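Local coordinates for TLR1789 protein (Thermosynechococcus elongatus, PDB 2X8X) that probably helps to insert or transport proteins at the cyanobacterial outer membrane, its N-terminal POTRA domains likely handling incoming polypeptides, at residues V82-A85 and G86-V89; L90-E93 and K94-I98; E111-A114 and G115-I119. All blocks are in the same frame, centred on the assembly; numbering follows the deposited sequence.

In the fold
All three contacts belong to the middle of the three POTRA domains that make up this N-terminal piece, and they follow one another along the chain. Contact 1 holds the end of strand 81-85 and the loop after it; contact 2 is the last of that loop and the start of helix 92-99; contact 3 lies on helix 109-125. The centres of contacts 1 and 2 are about 8 Å apart, and Gln92 binds back to strand 81-85. Contacts 2 and 3 touch, with centres about 12 Å apart, through Ile98 against Lys118 and Ile119, and Leu90 against Ile119. Contacts 1 and 3, about 14 Å apart at their centres, do not touch. Together they illustrate how two helices cover one small sheet.

Contact 1. Residues V82-A85 and G86-V89; sequences VQVA and GNQV
Val84, near the end of strand 81-85, meets Asn87 three residues on, where the chain has already turned out of the strand. The packing is that of a methyl on a flat group. CG1 of Val84 lies over the face of the Asn87 amide, almost straight above its central carbon: the distance from CG1 to Asn87 CG is 3.5 Å, and to Asn87 ND2 and OD1 it is 3.6 and 3.7 Å. The second methyl, Val84 CG2, reaches Asn87 CB at 4.0 Å, so both branches of the valine rest on the asparagine. The torsion of Asn87 explains the fit, for chi1 of 57° sets CG between the backbone N and the carbonyl carbon and folds the amide back over the strand end.

The polar side of the pair is less direct. Val84 O and Asn87 OD1 stand 3.3 Å apart, but both are acceptors and cannot bond to each other. The amide has its partner further along, since ND2 donates to the carbonyl of Leu90 and so ties the loop to the approach of helix 92-99. The carboxylate of Glu151 adds a second tie by accepting from the backbone N of Gln88 and of Val89.

The backbone makes the bend at Gly86. Its positive phi, 94°, is one that glycine, with no side chain to crowd Ala85 O, takes up without strain. Meanwhile Ala85 and Gln83 keep their backbone hydrogen bonds to strand 144-150, which fixes the strand up to the point of turning. This is a strand-to-helix connection, the step by which the first strand of a POTRA domain leaves the edge of its sheet and passes into the first helix.

Contact 2. Residues L90-E93 and K94-I98; sequences LTQE and KVNEI
Lys94 meets the N-cap residue Thr91, whose OG1 accepts from Lys94 N at 3.1 Å. Thr91 sets that oxygen between its own backbone N and carbonyl carbon (chi1 67°), which aims it at the first turn. Further out, Lys94 CG lies 3.8 Å from Leu90 CD1, the two side chains crossing near a right angle, while the amine runs on to a long salt bridge with Glu97. At Val95 the helical bonding begins: its N donates to Thr91 O at 3.1 Å, nearly straight at 170°. Val95 CG2 packs against Leu90 CD2 at 3.7 Å, so that Leu90, just before the helix, covers Val95 on the buried face of helix 92-99, the first POTRA helix; Leu90 also touches helix 109-125 and Val95 touches strand 81-85. Asn96 N continues the series to Gln92 O at 3.0 Å. The side chain of Gln92, bent at chi2, turns from the helix to strand 81-85, its NE2 donating to Val82 O and its OE1 accepting from Val84 N, so that one amide bridges helix and strand. Glu97 N then binds Glu93 O at 3.0 Å, and Glu97 CB rests 3.5 Å from that same oxygen. Ile98 N closes the next turn on Lys94 O, and its side chain meets Ile119.

Contact 3. Residues E111-A114 and G115-I119; sequences ELQA and GIEKI
Helix 109-125, the longer of the two in this domain, is where Leu112 and Ile116 meet one turn apart on the side that faces the sheet. Leu112 O accepts from Ile116 N at 2.9 Å, and the side chain of Ile116 comes back over the same carbonyl, with CG1 3.3 Å from Leu112 O. Ile116 CG1 stands anti to its carbonyl carbon (chi1 -72°), which lays the longer branch back along the preceding turn. Leu112 CG lies 4.5 Å from Ile116 CD1, a loose contact; each side chain also packs inward, Leu112 on Phe99, Pro137 and Val145, Ile116 on Val133 and Pro137. This is the usual POTRA arrangement of helices laid against one face of a small mixed sheet, and Ile119, a turn further on, extends the same buried stripe towards Val133 and Leu147.

Around the helix the regular i to i+4 bonding carries on. Gly115 N binds Glu111 O at 2.9 Å, and Glu117 N binds Gln113 O at 2.8 Å. The carboxylate of Glu111 pairs with Arg105, outside these turns. On the exposed side Glu117 CG packs 3.4 Å from Gln113 O. Lys118, bent at chi3 and chi4, curls back along the helix until its CE is 3.7 Å from Ala114 O, the carbonyl that also accepts from Lys118 N at 3.0 Å, and its chain touches Ile98 of helix 92-99.

Contact 1. Residues V82-A85 and G86-V89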
loop_
_atom_site.group_PDB
_atom_site.type_symbol
_atom_site.label_atom_id
_atom_site.label_comp_id
_atom_site.label_asym_id
_atom_site.label_seq_id
_atom_site.Cartn_x
_atom_site.Cartn_y
_atom_site.Cartn_z
ATOM N N VAL A 82 -13.850 2.103 -3.713
ATOM C CA VAL A 82 -12.660 1.602 -2.994
ATOM C C VAL A 82 -13.039 1.788 -1.532
ATOM O O VAL A 82 -13.494 2.858 -1.180
ATOM C CB VAL A 82 -11.397 2.409 -3.291
ATOM C CG1 VAL A 82 -10.155 1.820 -2.515
ATOM C CG2 VAL A 82 -11.131 2.438 -4.838
ATOM N N GLN A 83 -12.912 0.720 -0.731
ATOM C CA GLN A 83 -13.278 0.716 0.704
ATOM C C GLN A 83 -12.034 0.248 1.504
ATOM O O GLN A 83 -11.134 -0.438 0.986
ATOM C CB GLN A 83 -14.526 -0.147 0.975
ATOM C CG GLN A 83 -14.382 -1.541 0.525
ATOM C CD GLN A 83 -15.653 -2.384 0.572
ATOM O OE1 GLN A 83 -16.776 -1.883 0.621
ATOM N NE2 GLN A 83 -15.469 -3.699 0.563
ATOM N N VAL A 84 -11.944 0.648 2.756
ATOM C CA VAL A 84 -10.747 0.328 3.489
ATOM C C VAL A 84 -11.157 -0.353 4.818
ATOM O O VAL A 84 -12.193 -0.014 5.410
ATOM C CB VAL A 84 -9.923 1.591 3.681
ATOM C CG1 VAL A 84 -10.757 2.611 4.387
ATOM C CG2 VAL A 84 -8.782 1.346 4.584
ATOM N N ALA A 85 -10.321 -1.282 5.276
ATOM C CA ALA A 85 -10.458 -1.862 6.610
ATOM C C ALA A 85 -9.288 -1.436 7.502
ATOM O O ALA A 85 -8.133 -1.425 7.051
ATOM C CB ALA A 85 -10.407 -3.408 6.527
ATOM N N GLY A 86 -9.575 -1.156 8.783
ATOM C CA GLY A 86 -8.531 -0.946 9.796
ATOM C C GLY A 86 -8.189 0.515 9.952
ATOM O O GLY A 86 -7.222 0.896 10.638
ATOM N N ASN A 87 -8.981 1.349 9.320
ATOM C CA ASN A 87 -8.766 2.787 9.307
ATOM C C ASN A 87 -9.425 3.519 10.487
ATOM O O ASN A 87 -10.491 3.109 10.928
ATOM C CB ASN A 87 -9.363 3.340 8.044
ATOM C CG ASN A 87 -10.835 3.006 7.904
ATOM O OD1 ASN A 87 -11.231 1.842 7.998
ATOM N ND2 ASN A 87 -11.655 4.015 7.628
ATOM N N GLN A 88 -8.837 4.646 10.907
ATOM C CA GLN A 88 -9.364 5.502 11.995
ATOM C C GLN A 88 -9.133 6.944 11.596
ATOM O O GLN A 88 -10.075 7.658 11.329
ATOM C CB GLN A 88 -8.657 5.296 13.346
ATOM C CG GLN A 88 -8.998 3.988 14.133
ATOM C CD GLN A 88 -7.906 2.840 13.938
ATOM O OE1 GLN A 88 -6.767 3.075 13.403
ATOM N NE2 GLN A 88 -8.263 1.609 14.370
ATOM N N VAL A 89 -7.875 7.373 11.574
ATOM C CA VAL A 89 -7.576 8.755 11.176
ATOM C C VAL A 89 -7.705 9.007 9.685
ATOM O O VAL A 89 -7.892 10.147 9.289
ATOM C CB VAL A 89 -6.184 9.280 11.619
ATOM C CG1 VAL A 89 -6.137 9.409 13.149
ATOM C CG2 VAL A 89 -5.112 8.464 11.060
#

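Contact 2. Residues L90-E93 and K94-I98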
loop_
_atom_site.group_PDB
_atom_site.type_symbol
_atom_site.label_atom_id
_atom_site.label_comp_id
_atom_site.label_asym_id
_atom_site.label_seq_id
_atom_site.Cartn_x
_atom_site.Cartn_y
_atom_site.Cartn_z
ATOM N N LEU A 90 -7.573 7.949 8.881
ATOM C CA LEU A 90 -8.009 7.954 7.474
ATOM C C LEU A 90 -9.475 7.625 7.385
ATOM O O LEU A 90 -9.937 6.547 7.800
ATOM C CB LEU A 90 -7.178 6.956 6.643
ATOM C CG LEU A 90 -7.520 6.752 5.127
ATOM C CD1 LEU A 90 -7.110 7.927 4.214
ATOM C CD2 LEU A 90 -6.845 5.414 4.622
ATOM N N THR A 91 -10.267 8.563 6.917
ATOM C CA THR A 91 -11.710 8.306 6.869
ATOM C C THR A 91 -12.058 7.692 5.522
ATOM O O THR A 91 -11.381 7.941 4.505
ATOM C CB THR A 91 -12.509 9.600 7.077
ATOM O OG1 THR A 91 -12.283 10.454 5.960
ATOM C CG2 THR A 91 -12.064 10.334 8.393
ATOM N N GLN A 92 -13.122 6.870 5.505
ATOM C CA GLN A 92 -13.678 6.374 4.261
ATOM C C GLN A 92 -13.950 7.526 3.270
ATOM O O GLN A 92 -13.729 7.366 2.076
ATOM C CB GLN A 92 -14.940 5.517 4.507
ATOM C CG GLN A 92 -15.506 4.929 3.200
ATOM C CD GLN A 92 -14.507 3.989 2.476
ATOM O OE1 GLN A 92 -13.979 3.006 3.084
ATOM N NE2 GLN A 92 -14.302 4.235 1.161
ATOM N N GLU A 93 -14.382 8.687 3.742
ATOM C CA GLU A 93 -14.600 9.825 2.820
ATOM C C GLU A 93 -13.318 10.335 2.130
ATOM O O GLU A 93 -13.346 10.801 0.982
ATOM C CB GLU A 93 -15.261 11.011 3.526
ATOM C CG GLU A 93 -16.745 10.819 3.888
ATOM C CD GLU A 93 -16.934 9.831 5.055
ATOM O OE1 GLU A 93 -16.178 9.915 6.075
ATOM O OE2 GLU A 93 -17.833 8.958 4.943
ATOM N N LYS A 94 -12.209 10.333 2.868
ATOM C CA LYS A 94 -10.912 10.720 2.288
ATOM C C LYS A 94 -10.458 9.703 1.228
ATOM O O LYS A 94 -9.928 10.058 0.188
ATOM C CB LYS A 94 -9.864 10.830 3.425
ATOM C CG LYS A 94 -8.485 11.214 2.985
ATOM C CD LYS A 94 -8.504 12.497 2.195
ATOM C CE LYS A 94 -7.082 12.862 1.831
ATOM N NZ LYS A 94 -6.999 14.313 1.751
ATOM N N VAL A 95 -10.649 8.419 1.527
ATOM C CA VAL A 95 -10.421 7.342 0.543
ATOM C C VAL A 95 -11.251 7.556 -0.719
ATOM O O VAL A 95 -10.700 7.471 -1.837
ATOM C CB VAL A 95 -10.639 5.917 1.151
ATOM C CG1 VAL A 95 -10.719 4.922 0.056
ATOM C CG2 VAL A 95 -9.498 5.545 2.097
ATOM N N ASN A 96 -12.524 7.947 -0.563
ATOM C CA ASN A 96 -13.436 8.180 -1.717
ATOM C C ASN A 96 -12.934 9.338 -2.551
ATOM O O ASN A 96 -12.910 9.290 -3.795
ATOM C CB ASN A 96 -14.896 8.491 -1.302
ATOM C CG ASN A 96 -15.613 7.313 -0.627
ATOM O OD1 ASN A 96 -16.600 7.507 0.125
ATOM N ND2 ASN A 96 -15.151 6.101 -0.875
ATOM N N GLU A 97 -12.506 10.394 -1.872
ATOM C CA GLU A 97 -11.908 11.535 -2.579
ATOM C C GLU A 97 -10.588 11.187 -3.332
ATOM O O GLU A 97 -10.398 11.559 -4.493
ATOM C CB GLU A 97 -11.753 12.650 -1.560
ATOM C CG GLU A 97 -10.808 13.777 -1.880
ATOM C CD GLU A 97 -10.585 14.669 -0.633
ATOM O OE1 GLU A 97 -11.326 14.487 0.396
ATOM O OE2 GLU A 97 -9.680 15.545 -0.689
ATOM N N ILE A 98 -9.652 10.491 -2.692
ATOM C CA ILE A 98 -8.420 10.036 -3.407
ATOM C C ILE A 98 -8.691 9.253 -4.705
ATOM O O ILE A 98 -8.101 9.532 -5.760
ATOM C CB ILE A 98 -7.473 9.217 -2.431
ATOM C CG1 ILE A 98 -6.904 10.161 -1.392
ATOM C CG2 ILE A 98 -6.358 8.397 -3.198
ATOM C CD1 ILE A 98 -6.380 9.389 -0.152
#

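Contact 3. Residues E111-A114 and G115-I119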
loop_
_atom_site.group_PDB
_atom_site.type_symbol
_atom_site.label_atom_id
_atom_site.label_comp_id
_atom_site.label_asym_id
_atom_site.label_seq_id
_atom_site.Cartn_x
_atom_site.Cartn_y
_atom_site.Cartn_z
ATOM N N GLU A 111 -2.448 2.949 -11.598
ATOM C CA GLU A 111 -3.192 4.058 -11.008
ATOM C C GLU A 111 -3.675 3.747 -9.555
ATOM O O GLU A 111 -3.612 4.617 -8.674
ATOM C CB GLU A 111 -4.425 4.399 -11.825
ATOM C CG GLU A 111 -4.095 4.764 -13.340
ATOM C CD GLU A 111 -5.392 5.040 -14.218
ATOM O OE1 GLU A 111 -6.264 5.795 -13.721
ATOM O OE2 GLU A 111 -5.537 4.533 -15.390
ATOM N N LEU A 112 -4.121 2.541 -9.311
ATOM C CA LEU A 112 -4.420 2.128 -7.940
ATOM C C LEU A 112 -3.246 2.268 -7.029
ATOM O O LEU A 112 -3.407 2.687 -5.879
ATOM C CB LEU A 112 -4.906 0.695 -7.882
ATOM C CG LEU A 112 -5.528 0.306 -6.513
ATOM C CD1 LEU A 112 -6.913 0.871 -6.344
ATOM C CD2 LEU A 112 -5.703 -1.229 -6.503
ATOM N N GLN A 113 -2.059 1.855 -7.466
ATOM C CA GLN A 113 -0.854 2.016 -6.662
ATOM C C GLN A 113 -0.522 3.512 -6.444
ATOM O O GLN A 113 -0.075 3.909 -5.376
ATOM C CB GLN A 113 0.330 1.334 -7.372
ATOM C CG GLN A 113 1.603 1.262 -6.526
ATOM C CD GLN A 113 1.337 0.584 -5.178
ATOM O OE1 GLN A 113 1.822 1.035 -4.162
ATOM N NE2 GLN A 113 0.488 -0.446 -5.169
ATOM N N ALA A 114 -0.754 4.352 -7.427
ATOM C CA ALA A 114 -0.605 5.804 -7.188
ATOM C C ALA A 114 -1.593 6.294 -6.086
ATOM O O ALA A 114 -1.200 7.091 -5.203
ATOM C CB ALA A 114 -0.798 6.582 -8.512
ATOM N N GLY A 115 -2.850 5.826 -6.096
ATOM C CA GLY A 115 -3.713 6.155 -4.964
ATOM C C GLY A 115 -3.269 5.610 -3.620
ATOM O O GLY A 115 -3.461 6.239 -2.591
ATOM N N ILE A 116 -2.740 4.398 -3.603
ATOM C CA ILE A 116 -2.204 3.801 -2.386
ATOM C C ILE A 116 -1.078 4.691 -1.908
ATOM O O ILE A 116 -1.002 5.034 -0.703
ATOM C CB ILE A 116 -1.712 2.345 -2.635
ATOM C CG1 ILE A 116 -2.922 1.435 -2.837
ATOM C CG2 ILE A 116 -0.846 1.879 -1.478
ATOM C CD1 ILE A 116 -2.518 0.025 -3.197
ATOM N N GLU A 117 -0.273 5.208 -2.851
ATOM C CA GLU A 117 0.792 6.151 -2.454
ATOM C C GLU A 117 0.249 7.474 -1.879
ATOM O O GLU A 117 0.859 8.049 -0.981
ATOM C CB GLU A 117 1.789 6.468 -3.568
ATOM C CG GLU A 117 2.683 5.289 -3.954
ATOM C CD GLU A 117 3.111 4.373 -2.721
ATOM O OE1 GLU A 117 3.636 4.877 -1.666
ATOM O OE2 GLU A 117 2.942 3.113 -2.820
ATOM N N LYS A 118 -0.887 7.941 -2.381
ATOM C CA LYS A 118 -1.551 9.107 -1.772
ATOM C C LYS A 118 -1.994 8.830 -0.355
ATOM O O LYS A 118 -1.976 9.718 0.523
ATOM C CB LYS A 118 -2.763 9.506 -2.626
ATOM C CG LYS A 118 -2.269 10.427 -3.808
ATOM C CD LYS A 118 -3.478 10.850 -4.656
ATOM C CE LYS A 118 -3.932 9.614 -5.528
ATOM N NZ LYS A 118 -3.590 9.458 -7.014
ATOM N N ILE A 119 -2.449 7.614 -0.104
ATOM C CA ILE A 119 -2.857 7.305 1.299
ATOM C C ILE A 119 -1.607 7.338 2.237
ATOM O O ILE A 119 -1.640 7.905 3.338
ATOM C CB ILE A 119 -3.567 5.948 1.354
ATOM C CG1 ILE A 119 -4.968 6.025 0.764
ATOM C CG2 ILE A 119 -3.581 5.424 2.805
ATOM C CD1 ILE A 119 -5.544 4.539 0.543
#